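Bromo domain containing protein (Cryptosporidium parvum, PDB 5U9N) probably recognises acetylated lysines, as other bromodomain proteins do, here through its second bromodomain, with the inhibitor bromosporine in the pocket. Local coordinates at residues Ile16-Leu20 and Lys133-Trp138; Leu28-Pro32 and Asp56-Ile60; Arg46-Ile51 and Asn109-Phe113; Pro96-Glu100 and Trp138-Phe144. All blocks are in the same frame, centred on the assembly; numbering follows the deposited sequence.

Interaction 1 of 4, residues Ile16-Leu20 and Lys133-Trp138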
# COMPACT_ATOMS: atom_id res chain seq x y z
N ILE A 16 8.34 -4.11 6.39
CA ILE A 16 7.09 -3.48 6.81
C ILE A 16 5.93 -3.85 5.87
O ILE A 16 4.84 -4.13 6.33
CB ILE A 16 7.28 -1.94 6.92
CG1 ILE A 16 8.16 -1.62 8.15
CG2 ILE A 16 5.90 -1.22 7.00
CD1 ILE A 16 8.63 -0.21 8.22
N LEU A 17 6.18 -3.86 4.56
CA LEU A 17 5.19 -4.28 3.56
C LEU A 17 4.71 -5.71 3.86
O LEU A 17 3.51 -5.97 3.83
CB LEU A 17 5.82 -4.23 2.16
CG LEU A 17 4.84 -4.32 0.98
CD1 LEU A 17 4.13 -3.00 0.77
CD2 LEU A 17 5.58 -4.71 -0.29
N ASN A 18 5.65 -6.62 4.17
CA ASN A 18 5.32 -8.00 4.51
C ASN A 18 4.51 -8.10 5.80
O ASN A 18 3.74 -9.05 5.95
CB ASN A 18 6.60 -8.85 4.64
CG ASN A 18 7.17 -9.31 3.31
OD1 ASN A 18 6.50 -9.29 2.28
ND2 ASN A 18 8.39 -9.81 3.33
N LEU A 19 4.70 -7.17 6.75
CA LEU A 19 3.90 -7.15 7.98
C LEU A 19 2.47 -6.64 7.69
O LEU A 19 1.54 -7.13 8.31
CB LEU A 19 4.57 -6.30 9.07
CG LEU A 19 5.79 -6.91 9.72
CD1 LEU A 19 6.58 -5.88 10.46
CD2 LEU A 19 5.40 -8.05 10.68
N LEU A 20 2.28 -5.71 6.74
CA LEU A 20 0.92 -5.29 6.36
C LEU A 20 0.16 -6.38 5.63
O LEU A 20 -1.07 -6.33 5.58
CB LEU A 20 0.96 -4.06 5.47
CG LEU A 20 1.41 -2.79 6.09
CD1 LEU A 20 1.55 -1.74 5.04
CD2 LEU A 20 0.47 -2.37 7.20
N LYS A 133 -1.96 0.55 11.21
CA LYS A 133 -0.86 -0.39 11.43
C LYS A 133 0.41 0.12 10.72
O LYS A 133 1.48 0.03 11.29
CB LYS A 133 -1.23 -1.79 10.91
CG LYS A 133 -0.12 -2.86 11.12
CD LYS A 133 0.08 -3.22 12.60
CE LYS A 133 1.08 -4.34 12.76
NZ LYS A 133 1.24 -4.76 14.19
N PHE A 134 0.28 0.64 9.49
CA PHE A 134 1.44 1.17 8.77
C PHE A 134 2.09 2.32 9.53
O PHE A 134 3.32 2.36 9.65
CB PHE A 134 1.07 1.63 7.35
CG PHE A 134 2.27 2.16 6.58
CD1 PHE A 134 3.41 1.37 6.41
CD2 PHE A 134 2.33 3.49 6.17
CE1 PHE A 134 4.55 1.89 5.80
CE2 PHE A 134 3.46 3.99 5.52
CZ PHE A 134 4.57 3.18 5.34
N ASN A 135 1.29 3.27 10.02
CA ASN A 135 1.82 4.43 10.75
C ASN A 135 2.57 4.01 11.98
O ASN A 135 3.59 4.61 12.28
CB ASN A 135 0.70 5.39 11.16
CG ASN A 135 0.19 6.23 10.02
OD1 ASN A 135 0.96 6.71 9.19
ND2 ASN A 135 -1.09 6.54 10.02
N ASN A 136 2.08 3.01 12.69
CA ASN A 136 2.74 2.54 13.89
C ASN A 136 4.08 1.84 13.58
O ASN A 136 5.03 2.02 14.33
CB ASN A 136 1.82 1.60 14.68
CG ASN A 136 0.88 2.36 15.60
OD1 ASN A 136 1.23 2.68 16.74
ND2 ASN A 136 -0.26 2.79 15.07
N LEU A 137 4.14 1.06 12.49
CA LEU A 137 5.39 0.41 12.07
C LEU A 137 6.38 1.45 11.56
O LEU A 137 7.55 1.43 11.92
CB LEU A 137 5.11 -0.62 10.96
CG LEU A 137 4.24 -1.82 11.35
CD1 LEU A 137 4.05 -2.73 10.19
CD2 LEU A 137 4.84 -2.57 12.52
N TRP A 138 5.90 2.34 10.69
CA TRP A 138 6.72 3.38 10.08
C TRP A 138 7.32 4.34 11.12
O TRP A 138 8.50 4.66 11.04
CB TRP A 138 5.87 4.17 9.08
CG TRP A 138 6.65 4.92 8.05
CD1 TRP A 138 6.59 6.25 7.79
CD2 TRP A 138 7.46 4.35 7.03
NE1 TRP A 138 7.35 6.55 6.70
CE2 TRP A 138 7.87 5.39 6.19
CE3 TRP A 138 7.92 3.05 6.78
CZ2 TRP A 138 8.77 5.20 5.14
CZ3 TRP A 138 8.75 2.85 5.69
CH2 TRP A 138 9.17 3.92 4.89

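Interaction 2 of 4, residues Leu28-Pro32 and Asp56-Ile60. With BMF (Bromosporine), chain C.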
# COMPACT_ATOMS: atom_id res chain seq x y z
N LEU A 28 -7.21 -7.50 -0.21
CA LEU A 28 -7.81 -6.37 -0.93
C LEU A 28 -6.76 -5.53 -1.65
O LEU A 28 -6.98 -5.10 -2.77
CB LEU A 28 -8.59 -5.46 0.03
CG LEU A 28 -9.88 -6.04 0.66
CD1 LEU A 28 -10.44 -5.10 1.73
CD2 LEU A 28 -10.93 -6.32 -0.39
N PHE A 29 -5.61 -5.33 -1.01
CA PHE A 29 -4.58 -4.43 -1.48
C PHE A 29 -3.38 -5.13 -2.10
O PHE A 29 -2.37 -4.47 -2.39
CB PHE A 29 -4.10 -3.60 -0.30
CG PHE A 29 -5.21 -3.18 0.63
CD1 PHE A 29 -6.13 -2.22 0.25
CD2 PHE A 29 -5.38 -3.81 1.85
CE1 PHE A 29 -7.15 -1.83 1.10
CE2 PHE A 29 -6.40 -3.41 2.72
CZ PHE A 29 -7.27 -2.41 2.34
N GLU A 30 -3.47 -6.45 -2.35
CA GLU A 30 -2.33 -7.22 -2.83
C GLU A 30 -2.06 -7.00 -4.31
O GLU A 30 -0.94 -6.66 -4.68
CB GLU A 30 -2.54 -8.71 -2.54
CG GLU A 30 -1.36 -9.60 -2.88
CD GLU A 30 -0.03 -9.14 -2.31
OE1 GLU A 30 -0.03 -8.63 -1.17
OE2 GLU A 30 1.00 -9.32 -2.99
N ASN A 31 -3.07 -7.18 -5.14
CA ASN A 31 -2.90 -7.08 -6.59
C ASN A 31 -3.72 -5.93 -7.15
O ASN A 31 -4.65 -5.47 -6.48
CB ASN A 31 -3.30 -8.41 -7.26
CG ASN A 31 -2.56 -9.59 -6.68
OD1 ASN A 31 -1.32 -9.63 -6.67
ND2 ASN A 31 -3.30 -10.54 -6.11
N PRO A 32 -3.42 -5.46 -8.38
CA PRO A 32 -4.19 -4.33 -8.94
C PRO A 32 -5.68 -4.62 -9.09
O PRO A 32 -6.07 -5.65 -9.64
CB PRO A 32 -3.54 -4.11 -10.32
CG PRO A 32 -2.18 -4.69 -10.20
CD PRO A 32 -2.33 -5.88 -9.29
N ASP A 56 -0.77 -0.88 -5.38
CA ASP A 56 -0.95 -2.12 -4.60
C ASP A 56 0.40 -2.67 -4.16
O ASP A 56 1.43 -2.20 -4.61
CB ASP A 56 -1.72 -3.17 -5.41
CG ASP A 56 -1.30 -3.21 -6.85
OD1 ASP A 56 -0.28 -3.87 -7.15
OD2 ASP A 56 -1.91 -2.49 -7.67
N TYR A 57 0.37 -3.66 -3.25
CA TYR A 57 1.58 -4.19 -2.60
C TYR A 57 2.51 -4.85 -3.57
O TYR A 57 3.72 -4.66 -3.46
CB TYR A 57 1.22 -5.22 -1.51
CG TYR A 57 0.40 -4.70 -0.34
CD1 TYR A 57 0.48 -3.36 0.06
CD2 TYR A 57 -0.36 -5.56 0.44
CE1 TYR A 57 -0.22 -2.90 1.18
CE2 TYR A 57 -1.06 -5.10 1.55
CZ TYR A 57 -0.99 -3.77 1.92
OH TYR A 57 -1.67 -3.34 3.03
N ILE A 58 2.00 -5.69 -4.47
CA ILE A 58 2.88 -6.40 -5.41
C ILE A 58 3.56 -5.39 -6.35
O ILE A 58 4.74 -5.57 -6.67
CB ILE A 58 2.10 -7.52 -6.19
CG1 ILE A 58 3.09 -8.50 -6.87
CG2 ILE A 58 1.13 -6.93 -7.23
CD1 ILE A 58 4.07 -9.25 -5.87
N THR A 59 2.85 -4.30 -6.72
CA THR A 59 3.41 -3.23 -7.58
C THR A 59 4.51 -2.46 -6.82
O THR A 59 5.53 -2.14 -7.40
CB THR A 59 2.30 -2.29 -8.07
OG1 THR A 59 1.46 -3.00 -8.95
CG2 THR A 59 2.85 -1.08 -8.80
N ILE A 60 4.31 -2.19 -5.53
CA ILE A 60 5.32 -1.51 -4.71
C ILE A 60 6.53 -2.43 -4.53
O ILE A 60 7.67 -1.97 -4.67
CB ILE A 60 4.73 -1.07 -3.34
CG1 ILE A 60 3.70 0.04 -3.53
CG2 ILE A 60 5.85 -0.59 -2.41
CD1 ILE A 60 2.93 0.42 -2.21
C10 BMF C . -11.36 -6.34 -3.99
N12 BMF C . -10.60 -4.15 -3.58
C15 BMF C . -13.25 -3.03 -3.68
C17 BMF C . -15.72 -2.93 -4.13
C20 BMF C . -18.82 -2.92 -3.32
C22 BMF C . -12.99 -4.37 -3.83
C26 BMF C . -8.51 -2.05 -3.07
C28 BMF C . -12.08 -8.63 -4.20
C01 BMF C . -10.46 -10.55 -4.46
C02 BMF C . -10.76 -9.08 -4.30
C03 BMF C . -9.74 -8.12 -4.23
N04 BMF C . -8.37 -8.51 -4.29
S05 BMF C . -7.40 -8.36 -5.59
C06 BMF C . -7.61 -6.73 -6.19
O07 BMF C . -6.06 -8.51 -5.12
O08 BMF C . -7.89 -9.27 -6.58
C09 BMF C . -10.04 -6.77 -4.06
C11 BMF C . -11.66 -4.91 -3.79
N13 BMF C . -10.88 -2.81 -3.42
C14 BMF C . -12.11 -2.19 -3.47
N16 BMF C . -14.52 -2.39 -3.71
O18 BMF C . -16.70 -2.00 -4.02
C19 BMF C . -18.04 -2.38 -4.49
O21 BMF C . -15.88 -4.08 -4.51
N23 BMF C . -11.94 -0.88 -3.34
N24 BMF C . -10.57 -0.66 -3.21
C25 BMF C . -9.96 -1.81 -3.24
C27 BMF C . -12.38 -7.29 -4.05

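Interaction 3 of 4, residues Arg46-Ile51 and Asn109-Phe113. With BMF (Bromosporine), chain C.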
# COMPACT_ATOMS: atom_id res chain seq x y z
N ARG A 46 -15.94 2.65 -13.10
CA ARG A 46 -16.18 3.77 -12.20
C ARG A 46 -14.88 4.06 -11.43
O ARG A 46 -14.58 5.22 -11.18
CB ARG A 46 -17.34 3.47 -11.22
CG ARG A 46 -17.69 4.67 -10.31
CD ARG A 46 -18.87 4.42 -9.37
NE ARG A 46 -18.58 3.42 -8.33
CZ ARG A 46 -18.88 2.12 -8.40
NH1 ARG A 46 -18.57 1.31 -7.40
NH2 ARG A 46 -19.47 1.62 -9.49
N TYR A 47 -14.08 3.01 -11.14
CA TYR A 47 -12.81 3.15 -10.42
C TYR A 47 -11.82 4.05 -11.17
O TYR A 47 -11.14 4.84 -10.54
CB TYR A 47 -12.17 1.78 -10.18
CG TYR A 47 -11.07 1.81 -9.15
CD1 TYR A 47 -11.35 1.66 -7.80
CD2 TYR A 47 -9.74 1.98 -9.52
CE1 TYR A 47 -10.35 1.68 -6.84
CE2 TYR A 47 -8.73 2.04 -8.56
CZ TYR A 47 -9.04 1.90 -7.22
OH TYR A 47 -8.05 1.90 -6.26
N LYS A 48 -11.71 3.90 -12.49
CA LYS A 48 -10.80 4.73 -13.29
C LYS A 48 -11.21 6.20 -13.24
O LYS A 48 -10.35 7.09 -13.28
CB LYS A 48 -10.78 4.26 -14.76
CG LYS A 48 -10.10 2.93 -15.00
CD LYS A 48 -9.97 2.63 -16.52
CE LYS A 48 -9.04 1.47 -16.84
NZ LYS A 48 -8.52 1.54 -18.23
N GLU A 49 -12.53 6.46 -13.18
CA GLU A 49 -13.07 7.81 -13.11
C GLU A 49 -12.81 8.43 -11.71
O GLU A 49 -12.43 9.59 -11.61
CB GLU A 49 -14.60 7.78 -13.40
CG GLU A 49 -15.18 9.10 -13.87
N VAL A 50 -12.97 7.64 -10.65
CA VAL A 50 -12.83 8.10 -9.27
C VAL A 50 -11.35 8.16 -8.86
O VAL A 50 -10.94 9.13 -8.23
CB VAL A 50 -13.65 7.19 -8.31
CG1 VAL A 50 -13.43 7.58 -6.84
CG2 VAL A 50 -15.14 7.23 -8.66
N ILE A 51 -10.56 7.13 -9.20
CA ILE A 51 -9.15 7.07 -8.78
C ILE A 51 -8.18 7.31 -9.98
O ILE A 51 -8.02 6.44 -10.82
CB ILE A 51 -8.88 5.71 -8.11
CG1 ILE A 51 -9.79 5.51 -6.87
CG2 ILE A 51 -7.41 5.61 -7.73
CD1 ILE A 51 -9.72 6.69 -5.74
N ASN A 109 -6.98 5.65 -1.61
CA ASN A 109 -7.80 5.35 -2.79
C ASN A 109 -8.98 4.46 -2.37
O ASN A 109 -10.12 4.70 -2.78
CB ASN A 109 -6.97 4.62 -3.86
CG ASN A 109 -5.96 5.49 -4.55
OD1 ASN A 109 -5.97 6.72 -4.43
ND2 ASN A 109 -5.06 4.87 -5.29
N CYS A 110 -8.71 3.50 -1.51
CA CYS A 110 -9.73 2.61 -1.00
C CYS A 110 -10.75 3.38 -0.15
O CYS A 110 -11.93 3.11 -0.23
CB CYS A 110 -9.10 1.48 -0.20
SG CYS A 110 -10.28 0.31 0.48
N MET A 111 -10.29 4.33 0.63
CA MET A 111 -11.18 5.11 1.49
C MET A 111 -11.92 6.21 0.70
O MET A 111 -12.97 6.64 1.15
CB MET A 111 -10.39 5.71 2.66
CG MET A 111 -9.96 4.64 3.68
SD MET A 111 -9.29 5.30 5.20
CE MET A 111 -7.60 5.59 4.72
N ILE A 112 -11.43 6.60 -0.49
CA ILE A 112 -12.19 7.55 -1.36
C ILE A 112 -13.26 6.78 -2.17
O ILE A 112 -14.35 7.30 -2.39
CB ILE A 112 -11.23 8.33 -2.31
CG1 ILE A 112 -10.41 9.32 -1.51
CG2 ILE A 112 -12.00 9.08 -3.46
CD1 ILE A 112 -9.21 9.74 -2.13
N PHE A 113 -12.92 5.57 -2.66
CA PHE A 113 -13.80 4.81 -3.53
C PHE A 113 -14.93 4.09 -2.77
O PHE A 113 -16.01 3.90 -3.33
CB PHE A 113 -12.98 3.78 -4.33
CG PHE A 113 -13.75 3.08 -5.44
CD1 PHE A 113 -14.15 3.78 -6.58
CD2 PHE A 113 -14.09 1.74 -5.34
CE1 PHE A 113 -14.89 3.16 -7.59
CE2 PHE A 113 -14.84 1.12 -6.34
CZ PHE A 113 -15.23 1.83 -7.47
C10 BMF C . -11.36 -6.34 -3.99
N12 BMF C . -10.60 -4.15 -3.58
C15 BMF C . -13.25 -3.03 -3.68
C17 BMF C . -15.72 -2.93 -4.13
C20 BMF C . -18.82 -2.92 -3.32
C22 BMF C . -12.99 -4.37 -3.83
C26 BMF C . -8.51 -2.05 -3.07
C28 BMF C . -12.08 -8.63 -4.20
C01 BMF C . -10.46 -10.55 -4.46
C02 BMF C . -10.76 -9.08 -4.30
C03 BMF C . -9.74 -8.12 -4.23
N04 BMF C . -8.37 -8.51 -4.29
S05 BMF C . -7.40 -8.36 -5.59
C06 BMF C . -7.61 -6.73 -6.19
O07 BMF C . -6.06 -8.51 -5.12
O08 BMF C . -7.89 -9.27 -6.58
C09 BMF C . -10.04 -6.77 -4.06
C11 BMF C . -11.66 -4.91 -3.79
N13 BMF C . -10.88 -2.81 -3.42
C14 BMF C . -12.11 -2.19 -3.47
N16 BMF C . -14.52 -2.39 -3.71
O18 BMF C . -16.70 -2.00 -4.02
C19 BMF C . -18.04 -2.38 -4.49
O21 BMF C . -15.88 -4.08 -4.51
N23 BMF C . -11.94 -0.88 -3.34
N24 BMF C . -10.57 -0.66 -3.21
C25 BMF C . -9.96 -1.81 -3.24
C27 BMF C . -12.38 -7.29 -4.05
O HOH W 1 -5.32 1.82 -5.70

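Interaction 4 of 4, residues Pro96-Glu100 and Trp138-Phe144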
# COMPACT_ATOMS: atom_id res chain seq x y z
N PRO A 96 12.67 6.47 0.96
CA PRO A 96 11.57 6.06 1.86
C PRO A 96 10.36 6.99 1.79
O PRO A 96 9.26 6.59 2.12
CB PRO A 96 12.23 6.13 3.26
CG PRO A 96 13.67 6.13 3.03
CD PRO A 96 13.88 6.82 1.74
N HIS A 97 10.56 8.22 1.32
CA HIS A 97 9.49 9.22 1.22
C HIS A 97 8.52 8.83 0.11
O HIS A 97 7.32 8.93 0.29
CB HIS A 97 10.08 10.63 0.98
CG HIS A 97 11.11 11.02 1.98
ND1 HIS A 97 10.79 11.80 3.07
CD2 HIS A 97 12.43 10.71 2.05
CE1 HIS A 97 11.91 11.96 3.75
NE2 HIS A 97 12.92 11.30 3.17
N GLU A 98 9.04 8.34 -1.03
CA GLU A 98 8.18 7.84 -2.10
C GLU A 98 7.49 6.52 -1.67
O GLU A 98 6.33 6.31 -1.99
CB GLU A 98 8.98 7.63 -3.42
CG GLU A 98 8.14 6.93 -4.48
CD GLU A 98 8.55 7.17 -5.92
OE1 GLU A 98 7.65 7.17 -6.79
OE2 GLU A 98 9.77 7.30 -6.18
N PHE A 99 8.21 5.63 -0.96
CA PHE A 99 7.60 4.40 -0.48
C PHE A 99 6.42 4.73 0.43
O PHE A 99 5.34 4.14 0.29
CB PHE A 99 8.62 3.52 0.28
CG PHE A 99 8.03 2.25 0.85
CD1 PHE A 99 7.86 1.13 0.06
CD2 PHE A 99 7.56 2.21 2.15
CE1 PHE A 99 7.27 -0.02 0.58
CE2 PHE A 99 7.02 1.04 2.67
CZ PHE A 99 6.86 -0.05 1.87
N GLU A 100 6.62 5.69 1.37
CA GLU A 100 5.54 6.11 2.28
C GLU A 100 4.32 6.60 1.48
O GLU A 100 3.18 6.21 1.76
CB GLU A 100 6.02 7.20 3.22
CG GLU A 100 5.03 7.54 4.32
CD GLU A 100 5.38 8.75 5.15
OE1 GLU A 100 6.59 9.08 5.26
OE2 GLU A 100 4.45 9.34 5.75
N TRP A 138 5.90 2.34 10.69
CA TRP A 138 6.72 3.38 10.08
C TRP A 138 7.32 4.34 11.12
O TRP A 138 8.50 4.66 11.04
CB TRP A 138 5.87 4.17 9.08
CG TRP A 138 6.65 4.92 8.05
CD1 TRP A 138 6.59 6.25 7.79
CD2 TRP A 138 7.46 4.35 7.03
NE1 TRP A 138 7.35 6.55 6.70
CE2 TRP A 138 7.87 5.39 6.19
CE3 TRP A 138 7.92 3.05 6.78
CZ2 TRP A 138 8.77 5.20 5.14
CZ3 TRP A 138 8.75 2.85 5.69
CH2 TRP A 138 9.17 3.92 4.89
N ASN A 139 6.51 4.79 12.08
CA ASN A 139 6.96 5.74 13.11
C ASN A 139 8.05 5.17 14.04
O ASN A 139 8.78 5.96 14.62
CB ASN A 139 5.79 6.20 13.96
CG ASN A 139 4.82 7.09 13.24
OD1 ASN A 139 5.07 7.56 12.12
ND2 ASN A 139 3.66 7.32 13.85
N LYS A 140 8.12 3.83 14.23
CA LYS A 140 9.11 3.22 15.12
C LYS A 140 10.28 2.58 14.30
O LYS A 140 11.19 1.99 14.90
CB LYS A 140 8.43 2.17 16.08
CG LYS A 140 8.26 0.77 15.53
CD LYS A 140 7.24 -0.05 16.35
CE LYS A 140 6.93 -1.42 15.74
NZ LYS A 140 7.67 -2.54 16.41
N SER A 141 10.33 2.83 12.95
CA SER A 141 11.34 2.28 12.03
C SER A 141 12.58 3.21 11.84
O SER A 141 12.43 4.43 11.79
CB SER A 141 10.69 2.02 10.66
OG SER A 141 11.63 1.74 9.64
N ASN A 142 13.77 2.60 11.57
CA ASN A 142 15.04 3.32 11.28
C ASN A 142 15.26 3.53 9.75
O ASN A 142 16.36 3.86 9.33
CB ASN A 142 16.25 2.56 11.86
CG ASN A 142 16.51 1.20 11.24
OD1 ASN A 142 15.64 0.59 10.61
ND2 ASN A 142 17.70 0.69 11.44
N VAL A 143 14.21 3.29 8.94
CA VAL A 143 14.26 3.36 7.47
C VAL A 143 14.89 4.70 6.96
O VAL A 143 15.68 4.66 6.01
CB VAL A 143 12.82 3.15 6.90
CG1 VAL A 143 11.90 4.32 7.26
CG2 VAL A 143 12.86 2.91 5.41
N PHE A 144 14.56 5.86 7.59
CA PHE A 144 15.14 7.16 7.24
C PHE A 144 16.57 7.28 7.74
O PHE A 144 17.39 7.86 7.06
CB PHE A 144 14.31 8.32 7.82
CG PHE A 144 12.95 8.44 7.19
CD1 PHE A 144 12.80 8.93 5.91
CD2 PHE A 144 11.81 8.01 7.87
CE1 PHE A 144 11.55 9.01 5.32
CE2 PHE A 144 10.57 8.06 7.26
CZ PHE A 144 10.45 8.54 5.98

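Interaction 1 of 4, residues Ile16-Leu20 and Lys133-Trp138
I16 lays its two branches against different aromatic side chains: CG2 meets the edge of the F134 ring, 3.6 Å from CE1 of F134, while CD1 reaches the edge of the W138 indole, 3.6 Å from CE3 of W138. One helical turn later, L20 continues the seam, its CD1 lying 3.9 Å from CD1 of F134 and its CD2 4.0 Å from the aliphatic CG of K133. Level with I16, L137 projects back across the gap, and its CD1 serves both I16, at 4.0 Å from CG2 of I16, and L19, at 3.8 Å from CB of L19. The helices run nearly antiparallel, with short-segment axes 10.3 Å apart at closest approach and at 150°, so that I16 faces L137 and L20 faces F134. In a bromodomain this is the pairing of the first and last helices of the four-helix bundle; V103 of helix 96-113 covers L20 and F134, and Y57 of helix 57-65 closes over L17 and L20. No hydrogen bond or salt bridge spans the two segments. The contact therefore rests on burial of hydrocarbon and aromatic surface, a worked case of apolar helix pairing to which even K133 lends only its aliphatic part.

Interaction 2 of 4, residues Leu28-Pro32 and Asp56-Ile60
D56 opens the segment as the N-cap of helix 57-65: its OD1 accepts from N of T59 at 3.2 Å and from OG1 of T59 at 2.7 Å, while its OD2 lies 3.2 Å from CA of P32 and its CB packs 3.4 Å from O of F29. Y57 then begins the helix, and its N donates to O of F29 at 3.0 Å. Its ring also receives CB of F29 over one face, a CH-pi contact with that carbon 4.0 Å from the Y57 ring centroid. I58 follows with the second backbone bond, from its N to O of E30 at 3.1 Å, and its CG2 sits 4.2 Å from CD of P32. The principle is clear: amide groups in the first turn of a helix lack carbonyl partners in that helix, and here the loop supplies carbonyls to Y57 and I58, while the carboxylate of D56 serves T59. The carboxylate of E30 passes beside Y57 and forms a salt bridge with R21. On the ligand side of the loop, N of N31 donates to O07 of bromosporine at 3.3 Å, so the loop that meets the helix also lines the pocket. This ZA loop is thus fastened to the start of helix 57-65, with Y57 lying against L17 and L20 of helix 9-20, F29 and I60 against helix 96-113, and L28 against helix 122-139.

Interaction 3 of 4, residues Arg46-Ile51 and Asn109-Phe113
F113, with chi1 in t at -170°, carries its ring back over helix 41-50, where it gives more surface to the contact than any other residue. Y47, also t at chi1, turns its edge toward the F113 ring face: an edge-to-face pair with centroids 4.8 Å apart and planes at 67°. V50 closes on the edge of the same ring, its CB 3.9 Å from CD1 of F113. R46 is extended through chi1 and chi2, both t, before bending at chi3 (p), and this brings NH1 of R46 to 3.4 Å from CZ of F113. I51, the residue at which helical geometry ends, adopts m at both chi angles, with CD1 4.0 Å from CG2 of I112 and CG2 3.5 Å from ND2 of N109. That amide has polar partners: ND2 of N109 donates to the backbone O of E53 and to a water at 3.1 Å, which is itself 2.8 Å from OH of Y47. The water thus bridges the two segments, which share no direct hydrogen bond. C110 points away from helix 41-50, placing its SG 3.8 Å from N24 of bromosporine; CD2 of F113 is 3.9 Å from N23. Here the short helix of the ZA loop packs on the end of helix 96-113, just before the ligand-binding N114, an arrangement typical of the bromodomain acetyl-lysine pocket, occupied here by the inhibitor.

Interaction 4 of 4, residues Pro96-Glu100 and Trp138-Phe144
The far end of the helical bundle, away from the bromosporine pocket, is closed where the start of helix 96-113 meets the end of helix 122-139 and the turn beyond it. W138 fills the gap. Its NE1 makes a weak hydrogen bond to OE1 of E100 at 3.0 Å, while OE2 of E100 is held in a salt bridge by K104. The indole lies along the helix start, with CZ2 of W138 3.4 Å from O of P96 and CH2 of W138 3.6 Å from CD2 of F99. P96 meets the returning chain through CB, which is 3.9 Å from CG2 of V143 and 3.6 Å from CE1 of F144; CE1 of F144 in turn lies over one face of the H97 ring, 3.4 Å from CE1 of H97, the rings meeting obliquely. The reversal that delivers F144 contains an ST turn, in which OG of S141 accepts from N of V143 at 3.1 Å. The contact closes the left-handed four-helix bundle of the bromodomain fold opposite the ligand pocket.

From the N terminus, helix 9-20 opens interaction 1, whose loop closes only at helix 122-139, near the end of the chain, and so encloses interactions 2 and 3. Interaction 2 ties the early ZA loop to the start of helix 57-65, but before it closes, segment 46-51 has already opened interaction 3, so the two cross; both border bromosporine, and F29 touches C110 between them. Interaction 4 begins after interaction 2 has closed. It opens at 96-100, before interaction 3 closes on the same helix, and closes beyond interaction 1, crossing both and sharing W138 with interaction 1. Pocket and base, about 26 Å apart between the centres of interactions 3 and 4, are thereby joined through helix 96-113.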